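Flavin-containing monooxygenase (Allium sativum, PDB 6WPU) probably catalyses the FAD-dependent S-oxygenation of S-allyl-L-cysteine in garlic, placing one oxygen atom on the sulfur of the substrate. Local coordinates at residues 415-418 and 419-423; 440-443 and 444-447; 447-450 and 451-455. One frame throughout, in Å; residues are numbered along the deposited sequence.

Contact 1 of 3, residues 415-418 and 419-423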
ATOM      1  N   GLU A 415     -17.758  -6.787   9.379  1.00 51.47           N
ATOM      2  CA  GLU A 415     -18.691  -7.894   9.219  1.00 54.94           C
ATOM      3  C   GLU A 415     -17.961  -9.228   9.367  1.00 59.22           C
ATOM      4  O   GLU A 415     -16.778  -9.357   9.031  1.00 52.55           O
ATOM      5  CB  GLU A 415     -19.381  -7.827   7.851  1.00 54.72           C
ATOM      6  CG  GLU A 415     -19.943  -6.472   7.431  1.00 50.78           C
ATOM      7  CD  GLU A 415     -18.937  -5.650   6.628  1.00 60.65           C
ATOM      8  OE1 GLU A 415     -17.728  -5.710   6.946  1.00 59.82           O
ATOM      9  OE2 GLU A 415     -19.350  -4.960   5.667  1.00 61.97           O
ATOM     10  N   GLU A 416     -18.683 -10.231   9.875  1.00 58.72           N
ATOM     11  CA  GLU A 416     -18.078 -11.549  10.062  1.00 59.91           C
ATOM     12  C   GLU A 416     -17.712 -12.189   8.732  1.00 56.81           C
ATOM     13  O   GLU A 416     -16.652 -12.815   8.611  1.00 61.63           O
ATOM     14  CB  GLU A 416     -19.014 -12.469  10.848  1.00 66.11           C
ATOM     15  CG  GLU A 416     -18.873 -12.343  12.345  1.00 74.50           C
ATOM     16  CD  GLU A 416     -19.761 -11.260  12.914  1.00 85.44           C
ATOM     17  OE1 GLU A 416     -20.591 -10.724  12.148  1.00 87.37           O
ATOM     18  OE2 GLU A 416     -19.625 -10.952  14.122  1.00 89.89           O
ATOM     19  N   TRP A 417     -18.579 -12.050   7.722  1.00 54.04           N
ATOM     20  CA  TRP A 417     -18.257 -12.596   6.409  1.00 54.93           C
ATOM     21  C   TRP A 417     -16.960 -12.002   5.861  1.00 55.34           C
ATOM     22  O   TRP A 417     -16.233 -12.676   5.123  1.00 53.06           O
ATOM     23  CB  TRP A 417     -19.423 -12.367   5.434  1.00 53.15           C
ATOM     24  CG  TRP A 417     -19.703 -10.926   5.101  1.00 54.37           C
ATOM     25  CD1 TRP A 417     -20.720 -10.162   5.589  1.00 53.26           C
ATOM     26  CD2 TRP A 417     -18.955 -10.072   4.201  1.00 52.90           C
ATOM     27  NE1 TRP A 417     -20.656  -8.891   5.058  1.00 56.30           N
ATOM     28  CE2 TRP A 417     -19.584  -8.809   4.207  1.00 50.57           C
ATOM     29  CE3 TRP A 417     -17.822 -10.260   3.390  1.00 47.92           C
ATOM     30  CZ2 TRP A 417     -19.112  -7.732   3.445  1.00 54.43           C
ATOM     31  CZ3 TRP A 417     -17.346  -9.188   2.640  1.00 50.31           C
ATOM     32  CH2 TRP A 417     -17.996  -7.941   2.669  1.00 52.15           C
ATOM     33  N   ARG A 418     -16.641 -10.758   6.228  1.00 55.53           N
ATOM     34  CA  ARG A 418     -15.438 -10.123   5.702  1.00 52.18           C
ATOM     35  C   ARG A 418     -14.197 -10.667   6.390  1.00 52.63           C
ATOM     36  O   ARG A 418     -13.166 -10.875   5.737  1.00 48.42           O
ATOM     37  CB  ARG A 418     -15.525  -8.598   5.847  1.00 51.01           C
ATOM     38  CG  ARG A 418     -14.658  -7.829   4.831  1.00 48.26           C
ATOM     39  CD  ARG A 418     -14.581  -6.323   5.129  1.00 47.12           C
ATOM     40  NE  ARG A 418     -15.818  -5.573   4.910  1.00 48.93           N
ATOM     41  CZ  ARG A 418     -16.011  -4.705   3.915  1.00 51.93           C
ATOM     42  NH1 ARG A 418     -15.041  -4.489   3.028  1.00 47.44           N
ATOM     43  NH2 ARG A 418     -17.170  -4.042   3.810  1.00 43.80           N
ATOM     44  N   ARG A 419     -14.281 -10.920   7.700  1.00 55.59           N
ATOM     45  CA  ARG A 419     -13.186 -11.605   8.383  1.00 55.52           C
ATOM     46  C   ARG A 419     -12.956 -12.982   7.779  1.00 56.37           C
ATOM     47  O   ARG A 419     -11.814 -13.374   7.508  1.00 50.54           O
ATOM     48  CB  ARG A 419     -13.475 -11.718   9.879  1.00 52.78           C
ATOM     49  CG  ARG A 419     -13.217 -10.446  10.697  1.00 45.97           C
ATOM     50  CD  ARG A 419     -13.622 -10.686  12.136  1.00 52.08           C
ATOM     51  NE  ARG A 419     -13.429  -9.535  13.020  1.00 55.30           N
ATOM     52  CZ  ARG A 419     -12.336  -9.346  13.752  1.00 55.15           C
ATOM     53  NH1 ARG A 419     -11.332 -10.219  13.685  1.00 51.20           N
ATOM     54  NH2 ARG A 419     -12.236  -8.284  14.532  1.00 52.18           N
ATOM     55  N   LEU A 420     -14.042 -13.724   7.542  1.00 54.53           N
ATOM     56  CA  LEU A 420     -13.918 -15.087   7.042  1.00 52.71           C
ATOM     57  C   LEU A 420     -13.404 -15.112   5.603  1.00 53.84           C
ATOM     58  O   LEU A 420     -12.585 -15.969   5.248  1.00 54.24           O
ATOM     59  CB  LEU A 420     -15.262 -15.811   7.158  1.00 52.36           C
ATOM     60  CG  LEU A 420     -15.769 -16.058   8.581  1.00 68.02           C
ATOM     61  CD1 LEU A 420     -17.170 -16.652   8.562  1.00 66.40           C
ATOM     62  CD2 LEU A 420     -14.797 -16.948   9.360  1.00 67.16           C
ATOM     63  N   MET A 421     -13.884 -14.199   4.754  1.00 54.53           N
ATOM     64  CA  MET A 421     -13.389 -14.162   3.381  1.00 51.83           C
ATOM     65  C   MET A 421     -11.892 -13.895   3.356  1.00 51.37           C
ATOM     66  O   MET A 421     -11.155 -14.506   2.565  1.00 50.19           O
ATOM     67  CB  MET A 421     -14.120 -13.094   2.575  1.00 54.06           C
ATOM     68  CG  MET A 421     -15.347 -13.544   1.817  1.00 57.36           C
ATOM     69  SD  MET A 421     -15.898 -12.191   0.745  1.00 57.31           S
ATOM     70  CE  MET A 421     -17.580 -12.690   0.426  1.00 51.92           C
ATOM     71  N   TYR A 422     -11.425 -12.993   4.226  1.00 47.55           N
ATOM     72  CA  TYR A 422      -9.999 -12.697   4.295  1.00 49.96           C
ATOM     73  C   TYR A 422      -9.192 -13.929   4.686  1.00 53.76           C
ATOM     74  O   TYR A 422      -8.135 -14.192   4.097  1.00 49.11           O
ATOM     75  CB  TYR A 422      -9.733 -11.564   5.281  1.00 47.97           C
ATOM     76  CG  TYR A 422      -8.270 -11.218   5.351  1.00 53.34           C
ATOM     77  CD1 TYR A 422      -7.679 -10.439   4.369  1.00 53.48           C
ATOM     78  CD2 TYR A 422      -7.469 -11.691   6.383  1.00 55.81           C
ATOM     79  CE1 TYR A 422      -6.328 -10.129   4.420  1.00 59.76           C
ATOM     80  CE2 TYR A 422      -6.118 -11.390   6.440  1.00 54.25           C
ATOM     81  CZ  TYR A 422      -5.555 -10.611   5.458  1.00 58.54           C
ATOM     82  OH  TYR A 422      -4.217 -10.302   5.521  1.00 60.62           O
ATOM     83  N   LYS A 423      -9.661 -14.690   5.686  1.00 55.77           N
ATOM     84  CA  LYS A 423      -8.954 -15.910   6.066  1.00 54.62           C
ATOM     85  C   LYS A 423      -8.974 -16.925   4.934  1.00 52.90           C
ATOM     86  O   LYS A 423      -7.986 -17.634   4.704  1.00 53.15           O
ATOM     87  CB  LYS A 423      -9.568 -16.512   7.333  1.00 55.40           C
ATOM     88  CG  LYS A 423      -9.262 -15.732   8.592  1.00 58.21           C
ATOM     89  CD  LYS A 423      -9.628 -16.528   9.853  1.00 73.13           C
ATOM     90  CE  LYS A 423      -9.574 -15.649  11.107  1.00 77.67           C
ATOM     91  NZ  LYS A 423      -9.541 -16.456  12.363  1.00 87.38           N
TER

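Contact 2 of 3, residues 440-443 and 444-447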
ATOM      1  N   TRP A 440     -12.746 -20.904  -6.331  1.00 69.04           N
ATOM      2  CA  TRP A 440     -12.944 -20.663  -4.915  1.00 64.64           C
ATOM      3  C   TRP A 440     -14.145 -21.467  -4.460  1.00 67.59           C
ATOM      4  O   TRP A 440     -14.946 -21.935  -5.271  1.00 66.36           O
ATOM      5  CB  TRP A 440     -13.146 -19.167  -4.604  1.00 61.48           C
ATOM      6  CG  TRP A 440     -14.320 -18.551  -5.319  1.00 62.49           C
ATOM      7  CD1 TRP A 440     -15.650 -18.664  -4.988  1.00 66.94           C
ATOM      8  CD2 TRP A 440     -14.268 -17.721  -6.484  1.00 53.51           C
ATOM      9  NE1 TRP A 440     -16.422 -17.956  -5.882  1.00 65.63           N
ATOM     10  CE2 TRP A 440     -15.596 -17.374  -6.813  1.00 58.85           C
ATOM     11  CE3 TRP A 440     -13.228 -17.251  -7.290  1.00 53.14           C
ATOM     12  CZ2 TRP A 440     -15.910 -16.576  -7.910  1.00 56.31           C
ATOM     13  CZ3 TRP A 440     -13.542 -16.459  -8.382  1.00 57.37           C
ATOM     14  CH2 TRP A 440     -14.873 -16.127  -8.680  1.00 57.89           C
ATOM     15  N   ASP A 441     -14.269 -21.615  -3.141  1.00 67.78           N
ATOM     16  CA  ASP A 441     -15.329 -22.437  -2.574  1.00 67.85           C
ATOM     17  C   ASP A 441     -16.108 -21.706  -1.481  1.00 65.30           C
ATOM     18  O   ASP A 441     -16.765 -22.352  -0.665  1.00 67.18           O
ATOM     19  CB  ASP A 441     -14.752 -23.750  -2.040  1.00 66.33           C
ATOM     20  CG  ASP A 441     -15.819 -24.803  -1.821  1.00 87.12           C
ATOM     21  OD1 ASP A 441     -16.626 -25.031  -2.749  1.00 94.10           O
ATOM     22  OD2 ASP A 441     -15.863 -25.391  -0.720  1.00 95.52           O
ATOM     23  N   ASP A 442     -16.049 -20.374  -1.443  1.00 63.69           N
ATOM     24  CA  ASP A 442     -16.764 -19.634  -0.410  1.00 65.19           C
ATOM     25  C   ASP A 442     -17.923 -18.832  -1.001  1.00 67.56           C
ATOM     26  O   ASP A 442     -18.108 -17.650  -0.679  1.00 66.38           O
ATOM     27  CB  ASP A 442     -15.800 -18.722   0.352  1.00 64.30           C
ATOM     28  CG  ASP A 442     -15.182 -17.659  -0.535  1.00 64.73           C
ATOM     29  OD1 ASP A 442     -14.984 -17.955  -1.733  1.00 61.03           O
ATOM     30  OD2 ASP A 442     -14.914 -16.533  -0.041  1.00 58.38           O
ATOM     31  N   ASP A 443     -18.720 -19.479  -1.861  1.00 67.87           N
ATOM     32  CA  ASP A 443     -19.929 -18.844  -2.379  1.00 70.99           C
ATOM     33  C   ASP A 443     -20.905 -18.503  -1.265  1.00 67.93           C
ATOM     34  O   ASP A 443     -21.717 -17.587  -1.420  1.00 71.88           O
ATOM     35  CB  ASP A 443     -20.608 -19.752  -3.402  1.00 80.03           C
ATOM     36  CG  ASP A 443     -19.698 -20.100  -4.566  1.00 94.68           C
ATOM     37  OD1 ASP A 443     -18.744 -20.891  -4.370  1.00 95.73           O
ATOM     38  OD2 ASP A 443     -19.934 -19.578  -5.678  1.00101.81           O
ATOM     39  N   HIS A 444     -20.856 -19.244  -0.148  1.00 68.26           N
ATOM     40  CA  HIS A 444     -21.734 -18.969   0.990  1.00 73.04           C
ATOM     41  C   HIS A 444     -21.365 -17.666   1.687  1.00 71.38           C
ATOM     42  O   HIS A 444     -22.239 -17.006   2.258  1.00 76.85           O
ATOM     43  CB  HIS A 444     -21.690 -20.133   1.986  1.00 74.77           C
ATOM     44  CG  HIS A 444     -20.329 -20.403   2.554  1.00 73.42           C
ATOM     45  ND1 HIS A 444     -19.300 -20.944   1.808  1.00 74.46           N
ATOM     46  CD2 HIS A 444     -19.833 -20.224   3.802  1.00 72.02           C
ATOM     47  CE1 HIS A 444     -18.230 -21.078   2.570  1.00 73.17           C
ATOM     48  NE2 HIS A 444     -18.526 -20.644   3.784  1.00 71.40           N
ATOM     49  N   LEU A 445     -20.086 -17.284   1.660  1.00 64.68           N
ATOM     50  CA  LEU A 445     -19.692 -15.975   2.166  1.00 64.80           C
ATOM     51  C   LEU A 445     -20.067 -14.865   1.197  1.00 61.68           C
ATOM     52  O   LEU A 445     -20.407 -13.759   1.631  1.00 58.35           O
ATOM     53  CB  LEU A 445     -18.190 -15.946   2.439  1.00 62.60           C
ATOM     54  CG  LEU A 445     -17.641 -17.035   3.361  1.00 65.67           C
ATOM     55  CD1 LEU A 445     -16.140 -16.861   3.517  1.00 65.99           C
ATOM     56  CD2 LEU A 445     -18.340 -17.016   4.715  1.00 66.41           C
ATOM     57  N   VAL A 446     -20.006 -15.134  -0.112  1.00 58.94           N
ATOM     58  CA  VAL A 446     -20.481 -14.155  -1.088  1.00 61.86           C
ATOM     59  C   VAL A 446     -21.953 -13.859  -0.861  1.00 66.77           C
ATOM     60  O   VAL A 446     -22.377 -12.698  -0.871  1.00 64.67           O
ATOM     61  CB  VAL A 446     -20.222 -14.646  -2.524  1.00 61.19           C
ATOM     62  CG1 VAL A 446     -20.901 -13.725  -3.520  1.00 59.43           C
ATOM     63  CG2 VAL A 446     -18.722 -14.710  -2.800  1.00 51.29           C
ATOM     64  N   ALA A 447     -22.753 -14.907  -0.644  1.00 67.70           N
ATOM     65  CA  ALA A 447     -24.170 -14.739  -0.344  1.00 67.64           C
ATOM     66  C   ALA A 447     -24.378 -13.797   0.837  1.00 66.18           C
ATOM     67  O   ALA A 447     -25.162 -12.844   0.757  1.00 68.20           O
ATOM     68  CB  ALA A 447     -24.802 -16.105  -0.072  1.00 63.86           C
TER

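Contact 3 of 3, residues 447-450 and 451-455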
ATOM      1  N   ALA A 447     -22.753 -14.907  -0.644  1.00 67.70           N
ATOM      2  CA  ALA A 447     -24.170 -14.739  -0.344  1.00 67.64           C
ATOM      3  C   ALA A 447     -24.378 -13.797   0.837  1.00 66.18           C
ATOM      4  O   ALA A 447     -25.162 -12.844   0.757  1.00 68.20           O
ATOM      5  CB  ALA A 447     -24.802 -16.105  -0.072  1.00 63.86           C
ATOM      6  N   GLN A 448     -23.662 -14.039   1.941  1.00 63.58           N
ATOM      7  CA  GLN A 448     -23.753 -13.160   3.107  1.00 63.75           C
ATOM      8  C   GLN A 448     -23.366 -11.726   2.760  1.00 66.30           C
ATOM      9  O   GLN A 448     -24.063 -10.776   3.139  1.00 66.07           O
ATOM     10  CB  GLN A 448     -22.864 -13.682   4.237  1.00 64.25           C
ATOM     11  CG  GLN A 448     -23.305 -15.005   4.825  1.00 79.65           C
ATOM     12  CD  GLN A 448     -23.423 -14.955   6.336  1.00 92.37           C
ATOM     13  OE1 GLN A 448     -23.011 -15.884   7.032  1.00 97.51           O
ATOM     14  NE2 GLN A 448     -23.998 -13.868   6.854  1.00 92.22           N
ATOM     15  N   ALA A 449     -22.239 -11.549   2.062  1.00 58.56           N
ATOM     16  CA  ALA A 449     -21.780 -10.202   1.742  1.00 60.53           C
ATOM     17  C   ALA A 449     -22.838  -9.439   0.957  1.00 58.85           C
ATOM     18  O   ALA A 449     -23.144  -8.286   1.268  1.00 56.13           O
ATOM     19  CB  ALA A 449     -20.463 -10.252   0.965  1.00 49.64           C
ATOM     20  N   ARG A 450     -23.423 -10.081  -0.056  1.00 59.84           N
ATOM     21  CA  ARG A 450     -24.429  -9.402  -0.861  1.00 64.62           C
ATOM     22  C   ARG A 450     -25.675  -9.084  -0.046  1.00 69.95           C
ATOM     23  O   ARG A 450     -26.390  -8.126  -0.363  1.00 69.81           O
ATOM     24  CB  ARG A 450     -24.782 -10.246  -2.085  1.00 72.02           C
ATOM     25  CG  ARG A 450     -23.583 -10.531  -2.988  1.00 75.01           C
ATOM     26  CD  ARG A 450     -23.998 -11.043  -4.358  1.00 78.90           C
ATOM     27  NE  ARG A 450     -22.848 -11.490  -5.141  1.00 82.52           N
ATOM     28  CZ  ARG A 450     -22.936 -12.097  -6.322  1.00 86.28           C
ATOM     29  NH1 ARG A 450     -24.122 -12.333  -6.870  1.00 87.93           N
ATOM     30  NH2 ARG A 450     -21.836 -12.470  -6.958  1.00 83.40           N
ATOM     31  N   GLU A 451     -25.949  -9.861   1.004  1.00 72.29           N
ATOM     32  CA  GLU A 451     -27.049  -9.514   1.898  1.00 72.71           C
ATOM     33  C   GLU A 451     -26.790  -8.176   2.575  1.00 70.95           C
ATOM     34  O   GLU A 451     -27.640  -7.278   2.551  1.00 76.53           O
ATOM     35  CB  GLU A 451     -27.268 -10.613   2.940  1.00 72.70           C
ATOM     36  CG  GLU A 451     -28.413 -11.548   2.608  1.00 86.75           C
ATOM     37  CD  GLU A 451     -29.611 -10.806   2.034  1.00 99.69           C
ATOM     38  OE1 GLU A 451     -29.836 -10.903   0.810  1.00104.60           O
ATOM     39  OE2 GLU A 451     -30.320 -10.115   2.799  1.00102.77           O
ATOM     40  N   THR A 452     -25.609  -8.015   3.175  1.00 66.03           N
ATOM     41  CA  THR A 452     -25.314  -6.755   3.844  1.00 64.00           C
ATOM     42  C   THR A 452     -25.230  -5.595   2.865  1.00 64.55           C
ATOM     43  O   THR A 452     -25.446  -4.449   3.270  1.00 65.68           O
ATOM     44  CB  THR A 452     -24.009  -6.851   4.633  1.00 63.70           C
ATOM     45  OG1 THR A 452     -22.913  -6.926   3.717  1.00 62.94           O
ATOM     46  CG2 THR A 452     -23.995  -8.088   5.527  1.00 61.59           C
ATOM     47  N   PHE A 453     -24.940  -5.863   1.583  1.00 56.44           N
ATOM     48  CA  PHE A 453     -24.802  -4.776   0.617  1.00 55.15           C
ATOM     49  C   PHE A 453     -26.149  -4.170   0.229  1.00 56.57           C
ATOM     50  O   PHE A 453     -26.177  -3.047  -0.285  1.00 56.92           O
ATOM     51  CB  PHE A 453     -24.080  -5.259  -0.649  1.00 52.76           C
ATOM     52  CG  PHE A 453     -22.636  -5.673  -0.431  1.00 53.95           C
ATOM     53  CD1 PHE A 453     -21.945  -5.308   0.719  1.00 55.77           C
ATOM     54  CD2 PHE A 453     -21.967  -6.412  -1.397  1.00 56.90           C
ATOM     55  CE1 PHE A 453     -20.619  -5.686   0.906  1.00 56.51           C
ATOM     56  CE2 PHE A 453     -20.632  -6.799  -1.221  1.00 57.46           C
ATOM     57  CZ  PHE A 453     -19.958  -6.431  -0.071  1.00 55.78           C
ATOM     58  N   SER A 454     -27.256  -4.887   0.460  1.00 63.19           N
ATOM     59  CA  SER A 454     -28.580  -4.427   0.039  1.00 76.11           C
ATOM     60  C   SER A 454     -28.890  -3.021   0.533  1.00 83.37           C
ATOM     61  O   SER A 454     -29.396  -2.184  -0.227  1.00 88.05           O
ATOM     62  CB  SER A 454     -29.649  -5.391   0.540  1.00 78.22           C
ATOM     63  OG  SER A 454     -29.239  -6.731   0.346  1.00 76.66           O
ATOM     64  N   LYS A 455     -28.591  -2.736   1.800  1.00 84.02           N
ATOM     65  CA  LYS A 455     -28.946  -1.437   2.358  1.00 83.65           C
ATOM     66  C   LYS A 455     -28.273  -0.270   1.639  1.00 85.46           C
ATOM     67  O   LYS A 455     -28.673   0.879   1.856  1.00 88.05           O
ATOM     68  CB  LYS A 455     -28.614  -1.403   3.854  1.00 80.34           C
ATOM     69  CG  LYS A 455     -27.179  -1.028   4.183  1.00 82.63           C
ATOM     70  CD  LYS A 455     -26.965  -0.927   5.689  1.00 80.29           C
ATOM     71  CE  LYS A 455     -26.941  -2.300   6.324  1.00 79.50           C
ATOM     72  NZ  LYS A 455     -25.860  -3.139   5.729  1.00 77.50           N
TER

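Contact 1 of 3, residues 415-418 and 419-423
Trp417 and Met421 lie one turn apart at the start of helix 416-431 and form a Met-aromatic contact along its flank. With the indole CG held between the backbone N and the carbonyl carbon (chi1 66°), the benzo part of the ring system reaches the thioether, and Met421 SD comes to 3.8 Å from Trp417 CE3. The sulfur approaches obliquely, 73° off the normal of the six-membered ring. Methionine suits this place: its polarisable sulfur sits well beside the Trp417 ring, and its long, unbranched chain is able to reach helix 443-453.

Arg418 lays its CB over one face of the Trp417 ring, while Trp417 CH2 lies over a face of the guanidinium. A bend at chi3 (-70°) turns that flat group edge-on to the carboxylate of Glu415, the N-cap residue. The grip is side-on and bidentate: Arg418 NE to Glu415 OE1 is 2.8 Å, and Arg418 NH2 takes the syn lone pair of Glu415 OE2 at 3.0 Å. Arg418 NH1 turns to the carbonyls of Val97 and Gly99. The main chain also closes on Glu415, with Arg419 N bonded to Glu415 O at 3.2 Å.

Contact 2 of 3, residues 440-443 and 444-447
His444 folds back against Asp442 at the first turn of helix 443-453, its CE1 3.6 Å from Asp442 CA. The imidazole takes this place because its CG lies between the backbone N and the carbonyl carbon (chi1 60°), which brings the ring beside the incoming chain. Asp441 O meets the ring at its edge, close to its plane, 3.8 Å from His444 CE1, and Leu445 CG lies over one face, toward the rim.

Asp442 holds the N-cap position, but its carboxylate makes no capping bond; OD1 instead forms a salt bridge with Arg116. What the residue gives the helix is its carbonyl: Val446 N bonds to Asp442 O at 3.2 Å in the carbonyl plane, and Leu445 N adds a weak bond to the same oxygen. Its CB serves as an apolar surface, with Leu445 CD1 3.7 Å from Asp442 CB and the two side chains crossing at about a right angle. The buried Leu445 packs as well on Leu420 and Met421, so an alanine here would probably open a gap between Asp442 CB and those two residues of helix 416-431.

Asp443 continues the turn, its O accepting Ala447 N at 3.0 Å in a fairly straight bond (161°). Acidic residues suit the start of a helix, where their negative charge is expected to offset the positive end of the helix dipole. The charge of Asp442 is probably largely balanced by Arg116, but the nearby carboxylates of Asp441 and Asp443 might modestly favour a protonated His444.

Contact 3 of 3, residues 447-450 and 451-455
A first torsion of 70° sets the hydroxyl of Thr452 between its backbone N and carbonyl carbon, turned back along the helix to the carbonyl of Ala449, and the chi1 of Phe453 (-65°) swings its ring over that same oxygen. Thr452 OG1 donates to Ala449 O at 2.8 Å. Phe453 N is the second donor to Ala449 O, at 3.0 Å and in the carbonyl plane, so two bonds grip one oxygen. That oxygen also lies under a face of the Phe453 ring, offset toward the rim and 3.2 Å from Phe453 CG. Farther along the ring, Phe453 CZ rests 4.0 Å from Ala449 CB; a small residue fits here, because Trp417 and Met421 of helix 416-431 press on the same methyl.

These are the last turns of helix 443-453, close to the C terminus of the chain. The i to i+4 pattern runs through Glu451 N to Ala447 O (3.1 Å), Thr452 N to Gln448 O and the bond of Phe453 N, and weakens at Ser454 N; Arg450 O receives weak bonds from Phe453 N and Ser454 N. In this last part of the chain two side chains also bond to main-chain carbonyls. Ser454 OG donates to Glu451 O at 2.8 Å, coming from the same face of the carbonyl plane as Ser454 N. Lys455 curls back, and its NZ meets Thr452 O at 2.8 Å on a lone pair; a positive charge at this end would probably be welcomed by the helix dipole. On the buried side, Phe453 meets the Trp417 ring nearly perpendicularly and packs on Pro104 and Val106.

In the fold
Running from the N terminus, the chain first makes contact 1 at the start of helix 416-431, then passes through a loop to contact 2 at the start of helix 443-453, and goes straight on into contact 3, which shares Ala447 with it. Each closes no more than a local turn, and none nests within or crosses another. What joins them is the packing of the two successive helices: side chains of 415-423 lie against helix 443-453 in contacts 2 and 3, and a weak hydrogen bond links Trp417 NE1 to Thr452 OG1. Helix 95-98 adjoins contacts 1 and 3. Contact 1 sits nearer the flavin than contact 3 does, with the Tyr422 side chain about 9 Å from the FAD.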